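Local coordinates for beta-glucuronidase (Dictyoglomus thermophilum, PDB 6XXW), which probably hydrolyses beta-D-glucuronides, as a family 2 glycoside hydrolase with beta-glucuronidase activity, and assembles from four copies of its chain, at residues A[97-102]-A[115-121]; A[179-185]-A[314-318]; A[300-304]-A[585-589]; A[500-506]-A[544-550]. All blocks are in the same frame, centred on the assembly; numbering follows the deposited sequence.

Interaction 1 of 4, residues A[97-102]-A[115-121]; sequences AAAHFS and KGGFLPF
F121 brings the end of its ring, CZ, against the side chain of S102, 3.6 Å from OG, while CB of A98 lies near the ring plane at its edge. A chi1 of 48° on F121 swings CZ up to S102, whose OG hydrogen-bonds the carbonyl O of M140. Farther along, F101 and K115 form an antiparallel non-hydrogen-bonded pair, their side chains lying side by side and pointing the same way, with F101 CE1 3.9 Å from K115 CG; the extended lysine carries NZ to the carbonyl of D148. The pair belongs to a hairpin of the jelly-roll-like sugar-binding domain of family 2 glycosidases. A classic beta bulge at H100 and F101, both facing D142, with a cis peptide bond before H100, interrupts the strand here. H100 O accepts the N-H of G116 at 2.8 Å. G117 presses its CA to within 3.6 Å of A99 CA and makes a CA-H...O contact with A98 O; a CB on G117 would clash with A99 and H100. Two waters bridge the segments: one accepts from A98 N and lies within bonding distance of the carbonyls of G116 and L119, and another sits between G117 N and H100 ND1, whose ring is also held through NE2 by N178.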
loop_
_atom_site.group_PDB
_atom_site.type_symbol
_atom_site.label_atom_id
_atom_site.label_comp_id
_atom_site.label_asym_id
_atom_site.label_seq_id
_atom_site.Cartn_x
_atom_site.Cartn_y
_atom_site.Cartn_z
ATOM N N ALA A 97 -14.913 -14.414 29.146
ATOM C CA ALA A 97 -15.832 -14.446 28.010
ATOM C C ALA A 97 -15.478 -15.613 27.100
ATOM O O ALA A 97 -14.295 -15.911 26.901
ATOM C CB ALA A 97 -15.796 -13.132 27.209
ATOM N N ALA A 98 -16.508 -16.265 26.553
ATOM C CA ALA A 98 -16.333 -17.321 25.553
ATOM C C ALA A 98 -17.514 -17.281 24.590
ATOM O O ALA A 98 -18.664 -17.409 25.017
ATOM C CB ALA A 98 -16.227 -18.699 26.220
ATOM N N ALA A 99 -17.250 -17.104 23.298
ATOM C CA ALA A 99 -18.306 -16.876 22.309
ATOM C C ALA A 99 -18.652 -18.180 21.592
ATOM O O ALA A 99 -17.803 -18.729 20.884
ATOM C CB ALA A 99 -17.856 -15.816 21.297
ATOM N N HIS A 100 -19.895 -18.664 21.725
ATOM C CA HIS A 100 -21.033 -17.999 22.355
ATOM C C HIS A 100 -21.714 -18.847 23.443
ATOM O O HIS A 100 -22.296 -18.294 24.375
ATOM C CB HIS A 100 -22.087 -17.630 21.289
ATOM C CG HIS A 100 -21.542 -16.771 20.189
ATOM N ND1 HIS A 100 -21.361 -15.413 20.327
ATOM C CD2 HIS A 100 -21.100 -17.088 18.949
ATOM C CE1 HIS A 100 -20.838 -14.925 19.214
ATOM N NE2 HIS A 100 -20.664 -15.922 18.363
ATOM N N PHE A 101 -21.690 -20.171 23.293
ATOM C CA PHE A 101 -22.160 -21.110 24.312
ATOM C C PHE A 101 -20.960 -21.841 24.902
ATOM O O PHE A 101 -20.037 -22.216 24.168
ATOM C CB PHE A 101 -23.132 -22.144 23.731
ATOM C CG PHE A 101 -24.284 -21.555 22.971
ATOM C CD1 PHE A 101 -25.511 -21.365 23.584
ATOM C CD2 PHE A 101 -24.156 -21.225 21.627
ATOM C CE1 PHE A 101 -26.584 -20.836 22.876
ATOM C CE2 PHE A 101 -25.222 -20.699 20.922
ATOM C CZ PHE A 101 -26.433 -20.501 21.542
ATOM N N SER A 102 -20.962 -22.056 26.219
ATOM C CA SER A 102 -19.790 -22.638 26.864
ATOM C C SER A 102 -20.196 -23.582 27.992
ATOM O O SER A 102 -21.225 -23.396 28.644
ATOM C CB SER A 102 -18.862 -21.548 27.411
ATOM O OG SER A 102 -17.640 -22.114 27.886
ATOM N N LYS A 115 -24.464 -18.954 28.364
ATOM C CA LYS A 115 -24.995 -18.564 27.067
ATOM C C LYS A 115 -24.746 -17.078 26.896
ATOM O O LYS A 115 -25.193 -16.270 27.720
ATOM C CB LYS A 115 -26.489 -18.867 26.977
ATOM C CG LYS A 115 -27.168 -18.298 25.749
ATOM C CD LYS A 115 -28.623 -18.739 25.724
ATOM C CE LYS A 115 -29.356 -18.078 24.590
ATOM N NZ LYS A 115 -30.763 -18.552 24.555
ATOM N N GLY A 116 -24.069 -16.720 25.815
ATOM C CA GLY A 116 -23.724 -15.336 25.557
ATOM C C GLY A 116 -22.218 -15.164 25.570
ATOM O O GLY A 116 -21.559 -15.482 26.563
ATOM N N GLY A 117 -21.663 -14.636 24.487
ATOM C CA GLY A 117 -20.226 -14.605 24.333
ATOM C C GLY A 117 -19.485 -13.393 24.856
ATOM O O GLY A 117 -18.281 -13.298 24.600
ATOM N N PHE A 118 -20.137 -12.470 25.583
ATOM C CA PHE A 118 -19.488 -11.206 25.930
ATOM C C PHE A 118 -19.625 -10.836 27.403
ATOM O O PHE A 118 -19.347 -9.684 27.773
ATOM C CB PHE A 118 -20.031 -10.094 25.035
ATOM C CG PHE A 118 -19.895 -10.420 23.589
ATOM C CD1 PHE A 118 -18.717 -10.143 22.913
ATOM C CD2 PHE A 118 -20.908 -11.081 22.927
ATOM C CE1 PHE A 118 -18.574 -10.483 21.586
ATOM C CE2 PHE A 118 -20.771 -11.424 21.592
ATOM C CZ PHE A 118 -19.604 -11.124 20.928
ATOM N N LEU A 119 -19.998 -11.787 28.256
ATOM C CA LEU A 119 -20.062 -11.531 29.689
ATOM C C LEU A 119 -19.480 -12.711 30.455
ATOM O O LEU A 119 -19.462 -13.839 29.945
ATOM C CB LEU A 119 -21.508 -11.251 30.140
ATOM C CG LEU A 119 -22.043 -9.882 29.692
ATOM C CD1 LEU A 119 -23.552 -9.794 29.897
ATOM C CD2 LEU A 119 -21.338 -8.697 30.360
ATOM N N PRO A 120 -18.973 -12.478 31.662
ATOM C CA PRO A 120 -18.247 -13.528 32.382
ATOM C C PRO A 120 -19.171 -14.496 33.109
ATOM O O PRO A 120 -20.344 -14.219 33.376
ATOM C CB PRO A 120 -17.408 -12.740 33.388
ATOM C CG PRO A 120 -18.246 -11.550 33.680
ATOM C CD PRO A 120 -18.925 -11.189 32.383
ATOM N N PHE A 121 -18.604 -15.649 33.455
ATOM C CA PHE A 121 -19.355 -16.633 34.217
ATOM C C PHE A 121 -18.390 -17.377 35.111
ATOM O O PHE A 121 -17.192 -17.456 34.825
ATOM C CB PHE A 121 -20.135 -17.605 33.314
ATOM C CG PHE A 121 -19.322 -18.193 32.183
ATOM C CD1 PHE A 121 -19.038 -17.450 31.042
ATOM C CD2 PHE A 121 -18.880 -19.501 32.241
ATOM C CE1 PHE A 121 -18.305 -17.996 29.997
ATOM C CE2 PHE A 121 -18.151 -20.051 31.205
ATOM C CZ PHE A 121 -17.868 -19.302 30.078
HETATM O O HOH W 1 -19.065 -15.291 27.676
HETATM O O HOH W 2 -23.153 -14.256 22.215
#

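Interaction 2 of 4, residues A[179-185]-A[314-318]; sequences YSGIHRP and GKGLD
Y179 and H183 each offer a ring face to the loop 314-318, and both contacts are CH-pi. G314 CA stands over the centre of the Y179 ring, 3.6 Å from its centroid, where a side chain on G314 would collide with the ring. K315 CB covers the H183 ring, 3.7 Å from the centroid, with the carbonyl O of G181 above the opposite face. With CG beside its own backbone N (chi1 -55°), K315 also lays CG against Y179 CB at 3.6 Å. Purely apolar contact is made by P185 and L317, whose side chains cross at about a right angle, CD to CD2 at 3.5 Å. Among the polar links, L317 N donates to H183 O at 2.8 Å, and G316 CA adds a CA-H...O contact to the same oxygen. A water bridges R184 NE and K315 O. R184 spans the two domains, NH1 to F118 O and NH2 to E308, while the bent K315 chain keeps NZ with Y342 and E308 of the barrel domain. The sugar-binding domain thus meets the loop before helix 319-332 of the TIM barrel largely through ring faces and backbone groups, and the charged ends at the border find their partners beyond the two segments.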
loop_
_atom_site.group_PDB
_atom_site.type_symbol
_atom_site.label_atom_id
_atom_site.label_comp_id
_atom_site.label_asym_id
_atom_site.label_seq_id
_atom_site.Cartn_x
_atom_site.Cartn_y
_atom_site.Cartn_z
ATOM N N TYR A 179 -15.816 -14.212 15.283
ATOM C CA TYR A 179 -14.675 -14.778 16.003
ATOM C C TYR A 179 -15.155 -15.597 17.197
ATOM O O TYR A 179 -16.123 -15.231 17.874
ATOM C CB TYR A 179 -13.751 -13.671 16.506
ATOM C CG TYR A 179 -12.728 -13.139 15.518
ATOM C CD1 TYR A 179 -11.752 -13.968 14.964
ATOM C CD2 TYR A 179 -12.720 -11.782 15.171
ATOM C CE1 TYR A 179 -10.811 -13.463 14.055
ATOM C CE2 TYR A 179 -11.778 -11.267 14.277
ATOM C CZ TYR A 179 -10.836 -12.108 13.724
ATOM O OH TYR A 179 -9.914 -11.576 12.860
ATOM N N SER A 180 -14.449 -16.692 17.482
ATOM C CA SER A 180 -14.813 -17.558 18.587
ATOM C C SER A 180 -13.578 -18.007 19.352
ATOM O O SER A 180 -12.441 -17.924 18.868
ATOM C CB SER A 180 -15.592 -18.792 18.109
ATOM O OG SER A 180 -16.004 -19.570 19.240
ATOM N N GLY A 181 -13.826 -18.508 20.557
ATOM C CA GLY A 181 -12.779 -18.938 21.458
ATOM C C GLY A 181 -12.983 -18.338 22.826
ATOM O O GLY A 181 -14.042 -17.779 23.137
ATOM N N ILE A 182 -11.955 -18.455 23.667
ATOM C CA ILE A 182 -11.976 -17.874 25.005
ATOM C C ILE A 182 -11.318 -16.504 24.894
ATOM O O ILE A 182 -10.091 -16.393 24.834
ATOM C CB ILE A 182 -11.267 -18.755 26.036
ATOM C CG1 ILE A 182 -11.920 -20.142 26.105
ATOM C CG2 ILE A 182 -11.344 -18.092 27.425
ATOM C CD1 ILE A 182 -11.100 -21.159 26.890
ATOM N N HIS A 183 -12.138 -15.453 24.907
ATOM C CA HIS A 183 -11.700 -14.111 24.546
ATOM C C HIS A 183 -11.189 -13.301 25.728
ATOM O O HIS A 183 -10.533 -12.276 25.524
ATOM C CB HIS A 183 -12.852 -13.366 23.864
ATOM C CG HIS A 183 -13.192 -13.901 22.505
ATOM N ND1 HIS A 183 -14.425 -13.717 21.917
ATOM C CD2 HIS A 183 -12.445 -14.587 21.607
ATOM C CE1 HIS A 183 -14.427 -14.277 20.719
ATOM N NE2 HIS A 183 -13.234 -14.805 20.503
ATOM N N ARG A 184 -11.463 -13.722 26.952
ATOM C CA ARG A 184 -11.028 -12.985 28.128
ATOM C C ARG A 184 -10.483 -13.981 29.144
ATOM O O ARG A 184 -10.763 -15.181 29.052
ATOM C CB ARG A 184 -12.178 -12.138 28.703
ATOM C CG ARG A 184 -12.674 -11.103 27.683
ATOM C CD ARG A 184 -13.866 -10.292 28.147
ATOM N NE ARG A 184 -14.463 -9.592 27.012
ATOM C CZ ARG A 184 -15.727 -9.176 26.974
ATOM N NH1 ARG A 184 -16.522 -9.381 28.021
ATOM N NH2 ARG A 184 -16.192 -8.549 25.902
ATOM N N PRO A 185 -9.687 -13.509 30.106
ATOM C CA PRO A 185 -8.897 -14.435 30.932
ATOM C C PRO A 185 -9.742 -15.425 31.722
ATOM O O PRO A 185 -10.836 -15.114 32.193
ATOM C CB PRO A 185 -8.127 -13.492 31.865
ATOM C CG PRO A 185 -7.928 -12.257 31.029
ATOM C CD PRO A 185 -9.237 -12.112 30.289
ATOM N N GLY A 314 -7.789 -11.713 17.164
ATOM C CA GLY A 314 -9.214 -11.520 16.985
ATOM C C GLY A 314 -9.808 -10.678 18.090
ATOM O O GLY A 314 -9.402 -9.528 18.275
ATOM N N LYS A 315 -10.747 -11.239 18.847
ATOM C CA LYS A 315 -11.400 -10.521 19.938
ATOM C C LYS A 315 -10.714 -10.716 21.286
ATOM O O LYS A 315 -11.233 -10.249 22.310
ATOM C CB LYS A 315 -12.875 -10.947 20.037
ATOM C CG LYS A 315 -13.643 -10.772 18.708
ATOM C CD LYS A 315 -15.154 -10.869 18.911
ATOM C CE LYS A 315 -15.791 -9.494 19.155
ATOM N NZ LYS A 315 -15.264 -8.425 18.241
ATOM N N GLY A 316 -9.567 -11.390 21.317
ATOM C CA GLY A 316 -8.923 -11.681 22.589
ATOM C C GLY A 316 -8.450 -10.421 23.290
ATOM O O GLY A 316 -7.953 -9.484 22.660
ATOM N N LEU A 317 -8.610 -10.409 24.623
ATOM C CA LEU A 317 -8.107 -9.321 25.458
ATOM C C LEU A 317 -6.599 -9.162 25.313
ATOM O O LEU A 317 -5.852 -10.143 25.373
ATOM C CB LEU A 317 -8.439 -9.587 26.930
ATOM C CG LEU A 317 -7.846 -8.548 27.883
ATOM C CD1 LEU A 317 -8.768 -7.357 27.966
ATOM C CD2 LEU A 317 -7.620 -9.127 29.267
ATOM N N ASP A 318 -6.147 -7.916 25.142
ATOM C CA ASP A 318 -4.711 -7.626 25.104
ATOM C C ASP A 318 -4.491 -6.267 25.748
ATOM O O ASP A 318 -4.942 -5.253 25.221
ATOM C CB ASP A 318 -4.168 -7.644 23.680
ATOM C CG ASP A 318 -2.712 -7.199 23.607
ATOM O OD1 ASP A 318 -1.955 -7.453 24.566
ATOM O OD2 ASP A 318 -2.322 -6.597 22.590
HETATM O O HOH W 3 -12.370 -9.337 24.874
#

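Interaction 3 of 4, residues A[300-304]-A[585-589]; sequences YFKGF and LKERW
The indole of W589 is sandwiched between K302 and L585: K302 CB lies over one face, 3.8 Å from the centroid of the five-membered ring, and L585 CB covers the opposite face from within the same helix. At the indole edge F304 CE2 comes close to the ring plane. The two rings form an offset edge-to-face pair, the W589 edge directed at the F304 face, with planes at 73° and W589 CZ3 3.7 Å from F304 CE2. On the same side of the F304 ring, L585 CD1 lies 4.1 Å from F304 CE1. K302 and W589 slide past each other in opposite directions, and the bend in the lysine chain (chi3 -49°) takes NZ to W589 O at 3.2 Å, the donor tilted from the carbonyl plane; NZ also bonds to the carbonyl of L592. The N-H of the indole, at NE1, is taken up by E547, a carboxylate that also receives Y300 OH and R588 NH2; R588 pairs with D539 as well. An alanine in place of W589 would probably leave E547 without one of its donors and open a gap between K302 and L585, leaving the F304 ring without its edge-on partner. Strand 301-304 and helix 585-589 run nearly antiparallel, their axes 10.3 Å apart, the helix-on-strand layering of a TIM barrel, in which helix 580-591 packs outside the barrel strand 297-305.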
loop_
_atom_site.group_PDB
_atom_site.type_symbol
_atom_site.label_atom_id
_atom_site.label_comp_id
_atom_site.label_asym_id
_atom_site.label_seq_id
_atom_site.Cartn_x
_atom_site.Cartn_y
_atom_site.Cartn_z
ATOM N N TYR A 300 -20.582 17.348 25.609
ATOM C CA TYR A 300 -20.584 17.083 24.170
ATOM C C TYR A 300 -19.699 15.875 23.892
ATOM O O TYR A 300 -18.488 15.925 24.138
ATOM C CB TYR A 300 -20.102 18.288 23.349
ATOM C CG TYR A 300 -20.311 18.064 21.857
ATOM C CD1 TYR A 300 -19.289 17.552 21.047
ATOM C CD2 TYR A 300 -21.551 18.315 21.270
ATOM C CE1 TYR A 300 -19.503 17.328 19.684
ATOM C CE2 TYR A 300 -21.774 18.098 19.924
ATOM C CZ TYR A 300 -20.760 17.600 19.132
ATOM O OH TYR A 300 -21.020 17.401 17.789
ATOM N N PHE A 301 -20.298 14.796 23.383
ATOM C CA PHE A 301 -19.536 13.586 23.082
ATOM C C PHE A 301 -18.651 13.807 21.866
ATOM O O PHE A 301 -19.136 14.195 20.801
ATOM C CB PHE A 301 -20.450 12.396 22.774
ATOM C CG PHE A 301 -21.243 11.907 23.931
ATOM C CD1 PHE A 301 -22.404 12.561 24.319
ATOM C CD2 PHE A 301 -20.853 10.768 24.614
ATOM C CE1 PHE A 301 -23.158 12.095 25.392
ATOM C CE2 PHE A 301 -21.612 10.294 25.693
ATOM C CZ PHE A 301 -22.760 10.962 26.066
ATOM N N LYS A 302 -17.391 13.456 22.032
ATOM C CA LYS A 302 -16.424 13.462 20.923
ATOM C C LYS A 302 -15.794 12.073 20.920
ATOM O O LYS A 302 -15.114 11.779 21.832
ATOM C CB LYS A 302 -15.365 14.548 21.120
ATOM C CG LYS A 302 -15.868 15.973 21.102
ATOM C CD LYS A 302 -14.828 16.984 21.457
ATOM C CE LYS A 302 -14.047 16.673 22.704
ATOM N NZ LYS A 302 -13.096 17.749 23.030
ATOM N N GLY A 303 -16.054 11.264 19.903
ATOM C CA GLY A 303 -15.479 9.924 20.001
ATOM C C GLY A 303 -15.815 8.975 18.884
ATOM O O GLY A 303 -15.994 9.389 17.791
ATOM N N PHE A 304 -15.888 7.620 19.400
ATOM C CA PHE A 304 -15.916 6.583 18.372
ATOM C C PHE A 304 -16.891 5.476 18.706
ATOM O O PHE A 304 -17.351 5.388 19.791
ATOM C CB PHE A 304 -14.516 6.000 18.171
ATOM C CG PHE A 304 -13.515 6.992 17.651
ATOM C CD1 PHE A 304 -13.428 7.264 16.296
ATOM C CD2 PHE A 304 -12.661 7.652 18.517
ATOM C CE1 PHE A 304 -12.510 8.178 15.816
ATOM C CE2 PHE A 304 -11.738 8.566 18.042
ATOM C CZ PHE A 304 -11.663 8.829 16.689
ATOM N N LEU A 585 -9.663 15.212 12.865
ATOM C CA LEU A 585 -10.410 15.122 14.124
ATOM C C LEU A 585 -9.596 15.658 15.299
ATOM O O LEU A 585 -10.140 16.334 16.183
ATOM C CB LEU A 585 -10.843 13.676 14.374
ATOM C CG LEU A 585 -11.940 13.141 13.436
ATOM C CD1 LEU A 585 -12.174 11.648 13.655
ATOM C CD2 LEU A 585 -13.245 13.935 13.557
ATOM N N LYS A 586 -8.288 15.385 15.324
ATOM C CA LYS A 586 -7.458 15.941 16.389
ATOM C C LYS A 586 -7.546 17.459 16.415
ATOM O O LYS A 586 -7.644 18.065 17.489
ATOM C CB LYS A 586 -6.000 15.504 16.220
ATOM C CG LYS A 586 -5.060 15.943 17.360
ATOM C CD LYS A 586 -3.657 15.378 17.150
ATOM C CE LYS A 586 -2.617 16.057 18.037
ATOM N NZ LYS A 586 -2.823 15.806 19.487
ATOM N N GLU A 587 -7.506 18.092 15.240
ATOM C CA GLU A 587 -7.531 19.548 15.192
ATOM C C GLU A 587 -8.904 20.089 15.574
ATOM O O GLU A 587 -9.000 21.044 16.354
ATOM C CB GLU A 587 -7.117 20.040 13.806
ATOM C CG GLU A 587 -6.630 21.485 13.817
ATOM C CD GLU A 587 -7.014 22.247 12.564
ATOM O OE1 GLU A 587 -7.218 23.478 12.651
ATOM O OE2 GLU A 587 -7.110 21.615 11.489
ATOM N N ARG A 588 -9.977 19.492 15.040
ATOM C CA ARG A 588 -11.322 19.894 15.440
ATOM C C ARG A 588 -11.517 19.717 16.941
ATOM O O ARG A 588 -11.873 20.664 17.655
ATOM C CB ARG A 588 -12.364 19.079 14.672
ATOM C CG ARG A 588 -13.798 19.234 15.182
ATOM C CD ARG A 588 -14.808 18.577 14.240
ATOM N NE ARG A 588 -16.165 18.526 14.805
ATOM C CZ ARG A 588 -17.024 19.544 14.821
ATOM N NH1 ARG A 588 -16.681 20.724 14.292
ATOM N NH2 ARG A 588 -18.226 19.389 15.371
ATOM N N TRP A 589 -11.263 18.508 17.446
ATOM C CA TRP A 589 -11.596 18.213 18.834
ATOM C C TRP A 589 -10.695 18.945 19.823
ATOM O O TRP A 589 -11.087 19.117 20.980
ATOM C CB TRP A 589 -11.537 16.708 19.066
ATOM C CG TRP A 589 -12.674 15.960 18.411
ATOM C CD1 TRP A 589 -13.835 16.483 17.917
ATOM C CD2 TRP A 589 -12.742 14.550 18.193
ATOM N NE1 TRP A 589 -14.631 15.472 17.401
ATOM C CE2 TRP A 589 -13.976 14.278 17.570
ATOM C CE3 TRP A 589 -11.878 13.487 18.479
ATOM C CZ2 TRP A 589 -14.361 12.984 17.213
ATOM C CZ3 TRP A 589 -12.262 12.205 18.125
ATOM C CH2 TRP A 589 -13.495 11.965 17.510
#

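Interaction 4 of 4, residues A[500-506]-A[544-550]; sequences PIILSEF and VVGEHIW
E505 CG lies beside its backbone N (chi1 -72°) and the chain runs on extended, while W550 CG is anti to its N (chi1 -171°); the two side chains therefore point the same way and stack, carboxylate and indole planes 17° apart. E505 CD is 3.5 Å from W550 CE3, with both oxygens over the same ring face. OE1 accepts from Y469 and OE2 pairs with R338; OE2 also bonds a bound Tris molecule, probably from the crystallisation liquor, consistent with a pocket at this end of the strands. E505 ends a barrel strand, as does the nucleophile of family 2 glycosidases, and so probably lies in the active site. With an alanine here, R338 and Y469 would probably lose their mate and the indole face under the carboxylate would be bared. Strands 501-505 and 544-550 are parallel neighbours in the TIM barrel, joined by a beta-alpha-beta crossover through helix 524-538. V545 N to I501 O, L503 N to G546 O at 3.0 Å and H548 N to L503 O at 2.9 Å bond them, the last nearly straight. Beyond strand 501-505, W550 N reaches F506 O at 3.0 Å. The F506 ring puts CZ against I549 CG1 at 3.5 Å. Near H548 a water links ND1 to S504 O, while NE2 bonds S336 OG.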
loop_
_atom_site.group_PDB
_atom_site.type_symbol
_atom_site.label_atom_id
_atom_site.label_comp_id
_atom_site.label_asym_id
_atom_site.label_seq_id
_atom_site.Cartn_x
_atom_site.Cartn_y
_atom_site.Cartn_z
ATOM N N PRO A 500 -32.209 14.938 23.258
ATOM C CA PRO A 500 -30.855 15.140 22.722
ATOM C C PRO A 500 -30.538 14.047 21.713
ATOM O O PRO A 500 -31.010 12.909 21.828
ATOM C CB PRO A 500 -29.945 15.048 23.958
ATOM C CG PRO A 500 -30.862 15.024 25.164
ATOM C CD PRO A 500 -32.192 14.546 24.678
ATOM N N ILE A 501 -29.724 14.401 20.724
ATOM C CA ILE A 501 -29.371 13.504 19.629
ATOM C C ILE A 501 -27.854 13.385 19.544
ATOM O O ILE A 501 -27.138 14.395 19.528
ATOM C CB ILE A 501 -29.952 13.994 18.290
ATOM C CG1 ILE A 501 -31.476 14.108 18.382
ATOM C CG2 ILE A 501 -29.537 13.070 17.151
ATOM C CD1 ILE A 501 -32.106 14.606 17.115
ATOM N N ILE A 502 -27.371 12.152 19.486
ATOM C CA ILE A 502 -25.981 11.853 19.161
ATOM C C ILE A 502 -25.949 11.278 17.753
ATOM O O ILE A 502 -26.674 10.319 17.458
ATOM C CB ILE A 502 -25.372 10.857 20.167
ATOM C CG1 ILE A 502 -25.377 11.440 21.583
ATOM C CG2 ILE A 502 -23.960 10.422 19.708
ATOM C CD1 ILE A 502 -24.955 10.432 22.682
ATOM N N LEU A 503 -25.121 11.857 16.877
ATOM C CA LEU A 503 -24.847 11.195 15.603
ATOM C C LEU A 503 -23.894 10.058 15.941
ATOM O O LEU A 503 -22.678 10.246 16.022
ATOM C CB LEU A 503 -24.253 12.160 14.573
ATOM C CG LEU A 503 -24.029 11.583 13.171
ATOM C CD1 LEU A 503 -25.345 11.184 12.557
ATOM C CD2 LEU A 503 -23.310 12.585 12.257
ATOM N N SER A 504 -24.459 8.860 16.147
ATOM C CA SER A 504 -23.716 7.755 16.749
ATOM C C SER A 504 -22.846 6.979 15.766
ATOM O O SER A 504 -21.977 6.214 16.211
ATOM C CB SER A 504 -24.683 6.796 17.453
ATOM O OG SER A 504 -25.790 6.486 16.625
ATOM N N GLU A 505 -23.048 7.144 14.459
ATOM C CA GLU A 505 -22.159 6.556 13.465
ATOM C C GLU A 505 -22.217 7.387 12.198
ATOM O O GLU A 505 -23.289 7.842 11.791
ATOM C CB GLU A 505 -22.537 5.123 13.091
ATOM C CG GLU A 505 -22.267 4.066 14.133
ATOM C CD GLU A 505 -22.508 2.660 13.601
ATOM O OE1 GLU A 505 -22.451 2.472 12.358
ATOM O OE2 GLU A 505 -22.747 1.744 14.425
ATOM N N PHE A 506 -21.064 7.530 11.563
ATOM C CA PHE A 506 -20.943 8.052 10.210
ATOM C C PHE A 506 -19.492 7.859 9.810
ATOM O O PHE A 506 -18.600 7.903 10.661
ATOM C CB PHE A 506 -21.369 9.530 10.093
ATOM C CG PHE A 506 -20.551 10.498 10.924
ATOM C CD1 PHE A 506 -20.619 10.486 12.311
ATOM C CD2 PHE A 506 -19.744 11.454 10.297
ATOM C CE1 PHE A 506 -19.890 11.376 13.067
ATOM C CE2 PHE A 506 -19.005 12.363 11.036
ATOM C CZ PHE A 506 -19.068 12.335 12.429
ATOM N N VAL A 544 -27.984 18.633 18.951
ATOM C CA VAL A 544 -27.031 17.549 18.751
ATOM C C VAL A 544 -25.958 17.681 19.824
ATOM O O VAL A 544 -25.275 18.711 19.918
ATOM C CB VAL A 544 -26.432 17.575 17.335
ATOM C CG1 VAL A 544 -25.275 16.600 17.218
ATOM C CG2 VAL A 544 -27.521 17.244 16.295
ATOM N N VAL A 545 -25.840 16.655 20.661
ATOM C CA VAL A 545 -24.941 16.679 21.809
ATOM C C VAL A 545 -23.752 15.746 21.624
ATOM O O VAL A 545 -23.005 15.517 22.575
ATOM C CB VAL A 545 -25.688 16.343 23.114
ATOM C CG1 VAL A 545 -26.826 17.333 23.338
ATOM C CG2 VAL A 545 -26.235 14.908 23.065
ATOM N N GLY A 546 -23.564 15.186 20.433
ATOM C CA GLY A 546 -22.459 14.267 20.247
ATOM C C GLY A 546 -22.172 13.826 18.825
ATOM O O GLY A 546 -23.075 13.778 17.972
ATOM N N GLU A 547 -20.901 13.501 18.569
ATOM C CA GLU A 547 -20.456 12.953 17.289
ATOM C C GLU A 547 -19.562 11.748 17.563
ATOM O O GLU A 547 -18.540 11.869 18.243
ATOM C CB GLU A 547 -19.718 14.009 16.436
ATOM C CG GLU A 547 -18.443 14.624 17.065
ATOM C CD GLU A 547 -18.043 15.948 16.422
ATOM O OE1 GLU A 547 -16.856 16.101 16.053
ATOM O OE2 GLU A 547 -18.913 16.842 16.286
ATOM N N HIS A 548 -19.973 10.579 17.079
ATOM C CA HIS A 548 -19.160 9.376 17.151
ATOM C C HIS A 548 -18.919 8.889 15.727
ATOM O O HIS A 548 -19.865 8.518 15.017
ATOM C CB HIS A 548 -19.834 8.293 18.005
ATOM C CG HIS A 548 -19.563 8.414 19.478
ATOM N ND1 HIS A 548 -19.913 7.433 20.384
ATOM C CD2 HIS A 548 -18.970 9.395 20.202
ATOM C CE1 HIS A 548 -19.543 7.799 21.599
ATOM N NE2 HIS A 548 -18.975 8.991 21.519
ATOM N N ILE A 549 -17.666 8.895 15.314
ATOM C CA ILE A 549 -17.295 8.413 13.991
ATOM C C ILE A 549 -17.203 6.892 14.028
ATOM O O ILE A 549 -16.721 6.304 15.000
ATOM C CB ILE A 549 -15.968 9.062 13.538
ATOM C CG1 ILE A 549 -16.162 10.551 13.196
ATOM C CG2 ILE A 549 -15.393 8.358 12.297
ATOM C CD1 ILE A 549 -16.259 11.512 14.394
ATOM N N TRP A 550 -17.694 6.243 12.977
ATOM C CA TRP A 550 -17.479 4.818 12.751
ATOM C C TRP A 550 -16.319 4.669 11.773
ATOM O O TRP A 550 -16.432 5.124 10.633
ATOM C CB TRP A 550 -18.727 4.179 12.148
ATOM C CG TRP A 550 -18.638 2.706 12.087
ATOM C CD1 TRP A 550 -18.316 1.935 11.006
ATOM C CD2 TRP A 550 -18.841 1.817 13.178
ATOM N NE1 TRP A 550 -18.325 0.605 11.365
ATOM C CE2 TRP A 550 -18.644 0.508 12.695
ATOM C CE3 TRP A 550 -19.191 2.002 14.521
ATOM C CZ2 TRP A 550 -18.795 -0.623 13.509
ATOM C CZ3 TRP A 550 -19.331 0.876 15.337
ATOM C CH2 TRP A 550 -19.127 -0.415 14.829
HETATM O O HOH W 4 -21.275 5.406 18.828
#

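The four contacts form two clusters. Interactions 1 and 2 have centres about 10 Å apart and share the sheet of the sugar-binding domain, where strands 90-99 and 181-183 are neighbours; A99 O to S180 OG and F118 O to R184 NH1 link them. Interactions 3 and 4, with centres also about 10 Å apart, meet through E547 in the barrel sheet, where strand 544-550 lies beside 297-305. The centres of interactions 1 and 3 are about 33 Å apart. Along the chain, interaction 1 closes before interaction 2 opens, and interaction 4 is nested within interaction 3. Of the four, only interaction 2, alternating in sequence with interaction 3, has its segments in both domains, so it ties the sugar-binding domain to the barrel.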